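Local coordinates for lactate utilization protein C (Deinococcus radiodurans, PDB 2G40) that may function in L-lactate utilization as a homodimeric member of the LutC/YkgG family, at residues 132-137 and 179-184. Sequence-based numbering, arbitrary orientation.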
ATOM      1  N   CYS A 132       4.905  -3.415 -12.149  1.00 18.54           N
ATOM      2  CA  CYS A 132       4.977  -2.366 -11.137  1.00 18.19           C
ATOM      3  C   CYS A 132       4.944  -1.024 -11.815  1.00 17.85           C
ATOM      4  O   CYS A 132       4.908  -0.954 -13.059  1.00 20.60           O
ATOM      5  CB  CYS A 132       6.242  -2.477 -10.332  1.00 16.22           C
ATOM      6  SG  CYS A 132       7.768  -2.275 -11.270  1.00 20.06           S
ATOM      7  N   ALA A 133       4.947   0.032 -11.011  1.00 19.11           N
ATOM      8  CA  ALA A 133       4.980   1.388 -11.534  1.00 17.66           C
ATOM      9  C   ALA A 133       6.409   1.875 -11.732  1.00 18.51           C
ATOM     10  O   ALA A 133       6.747   2.462 -12.783  1.00 19.29           O
ATOM     11  CB  ALA A 133       4.222   2.334 -10.634  1.00 17.73           C
ATOM     12  N   VAL A 134       7.230   1.638 -10.714  1.00 18.93           N
ATOM     13  CA  VAL A 134       8.630   2.073 -10.688  1.00 17.25           C
ATOM     14  C   VAL A 134       9.347   1.321  -9.580  1.00 17.80           C
ATOM     15  O   VAL A 134       8.714   0.804  -8.651  1.00 16.23           O
ATOM     16  CB  VAL A 134       8.752   3.612 -10.486  1.00 21.48           C
ATOM     17  CG1 VAL A 134       8.297   4.017  -9.086  1.00 17.97           C
ATOM     18  CG2 VAL A 134      10.179   4.096 -10.807  1.00 19.39           C
ATOM     19  N   ALA A 135      10.668   1.216  -9.697  1.00 16.10           N
ATOM     20  CA  ALA A 135      11.464   0.645  -8.630  1.00 16.06           C
ATOM     21  C   ALA A 135      12.603   1.593  -8.347  1.00 13.97           C
ATOM     22  O   ALA A 135      13.057   2.303  -9.229  1.00 17.20           O
ATOM     23  CB  ALA A 135      12.028  -0.713  -9.010  1.00 15.66           C
ATOM     24  N   ILE A 136      13.039   1.592  -7.099  1.00 16.23           N
ATOM     25  CA  ILE A 136      14.096   2.483  -6.646  1.00 17.10           C
ATOM     26  C   ILE A 136      15.266   1.650  -6.145  1.00 14.58           C
ATOM     27  O   ILE A 136      15.140   0.822  -5.221  1.00 16.36           O
ATOM     28  CB  ILE A 136      13.591   3.398  -5.531  1.00 15.05           C
ATOM     29  CG1 ILE A 136      12.395   4.226  -6.001  1.00 21.31           C
ATOM     30  CG2 ILE A 136      14.709   4.301  -5.056  1.00 14.20           C
ATOM     31  CD1 ILE A 136      11.496   4.623  -4.856  1.00 15.50           C
ATOM     32  N   SER A 137      16.419   1.877  -6.759  1.00 17.92           N
ATOM     33  CA  SER A 137      17.589   1.081  -6.452  1.00 17.53           C
ATOM     34  C   SER A 137      18.121   1.313  -5.048  1.00 18.60           C
ATOM     35  O   SER A 137      18.486   0.365  -4.371  1.00 19.81           O
ATOM     36  CB  SER A 137      18.686   1.290  -7.489  1.00 18.53           C
ATOM     37  OG  SER A 137      19.337   2.540  -7.378  1.00 18.06           O
ATOM     38  N   VAL A 179       9.327   8.900  -6.894  1.00 23.77           N
ATOM     39  CA  VAL A 179       8.118   9.674  -6.611  1.00 24.59           C
ATOM     40  C   VAL A 179       7.690  10.480  -7.831  1.00 23.98           C
ATOM     41  O   VAL A 179       6.501  10.527  -8.174  1.00 23.59           O
ATOM     42  CB  VAL A 179       8.353  10.598  -5.421  1.00 27.07           C
ATOM     43  CG1 VAL A 179       7.179  11.528  -5.212  1.00 31.85           C
ATOM     44  CG2 VAL A 179       8.590   9.759  -4.176  1.00 32.54           C
ATOM     45  N   GLU A 180       8.663  11.104  -8.487  1.00 22.29           N
ATOM     46  CA  GLU A 180       8.416  11.785  -9.755  1.00 23.64           C
ATOM     47  C   GLU A 180       7.723  10.858 -10.753  1.00 23.40           C
ATOM     48  O   GLU A 180       6.817  11.284 -11.463  1.00 22.67           O
ATOM     49  CB  GLU A 180       9.720  12.327 -10.356  1.00 26.18           C
ATOM     50  CG  GLU A 180      10.417  13.379  -9.516  1.00 27.77           C
ATOM     51  N   ALA A 181       8.140   9.591 -10.786  1.00 22.75           N
ATOM     52  CA  ALA A 181       7.594   8.620 -11.732  1.00 23.38           C
ATOM     53  C   ALA A 181       6.158   8.280 -11.431  1.00 22.90           C
ATOM     54  O   ALA A 181       5.413   7.939 -12.333  1.00 26.11           O
ATOM     55  CB  ALA A 181       8.410   7.347 -11.727  1.00 24.10           C
ATOM     56  N   VAL A 182       5.779   8.319 -10.157  1.00 23.79           N
ATOM     57  CA  VAL A 182       4.406   7.969  -9.766  1.00 23.20           C
ATOM     58  C   VAL A 182       3.552   9.185  -9.404  1.00 22.01           C
ATOM     59  O   VAL A 182       2.402   9.032  -9.013  1.00 21.16           O
ATOM     60  CB  VAL A 182       4.374   6.952  -8.608  1.00 22.32           C
ATOM     61  CG1 VAL A 182       4.995   5.645  -9.044  1.00 28.08           C
ATOM     62  CG2 VAL A 182       5.062   7.483  -7.360  1.00 24.86           C
ATOM     63  N   ALA A 183       4.115  10.385  -9.539  1.00 21.15           N
ATOM     64  CA  ALA A 183       3.394  11.614  -9.227  1.00 21.64           C
ATOM     65  C   ALA A 183       2.049  11.689  -9.951  1.00 19.13           C
ATOM     66  O   ALA A 183       1.038  12.081  -9.368  1.00 19.26           O
ATOM     67  CB  ALA A 183       4.250  12.830  -9.578  1.00 22.98           C
ATOM     68  N   ALA A 184       2.027  11.326 -11.229  1.00 18.69           N
ATOM     69  CA  ALA A 184       0.786  11.418 -11.996  1.00 18.58           C
ATOM     70  C   ALA A 184      -0.291  10.473 -11.482  1.00 18.44           C
ATOM     71  O   ALA A 184      -1.463  10.818 -11.463  1.00 19.16           O
ATOM     72  CB  ALA A 184       1.033  11.154 -13.463  1.00 18.67           C
TER
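Two valine methyls make the tight point where helix 175-187 lies over strand 134-136: Val134 CG1 sits 3.7 Å from Val182 CG1, and the two side chains cross at about a right angle. Val182 reaches toward the strand with the branch anti to its own carbonyl carbon (chi1 -64°), and that one methyl also meets Ala133 CB at 3.8 Å, so it rests against two neighbouring residues of the other segment. Ala133 and Val134 sit opposite the single residue Ile143 of strand 141-144, a classic beta bulge, which is consistent with both directing their beta carbons at the helix. Val134 splits its work: while CG1 meets Val182, CG2 turns to Ala181, with 3.8 Å between Val134 CG2 and Ala181 CB. Here the character changes. Val134 and Val182 are buried, and Val182 also touches Leu192 on strand 192-196, whereas Ala181 lies at the exposed margin and offers a single methyl. Ile136 directs its beta carbon at 179-184, but the nearest approach, Ile136 CD1 to Val179 N, is 5.2 Å, and it packs on Trp194. Val179 has its beta carbon directed away from the strand; it touches Trp194 and packs on Val179 of the second subunit. Between 132-137 and 179-184 the contact is made by methyl groups without any hydrogen bond, an attachment that rests on shape and the exclusion of water.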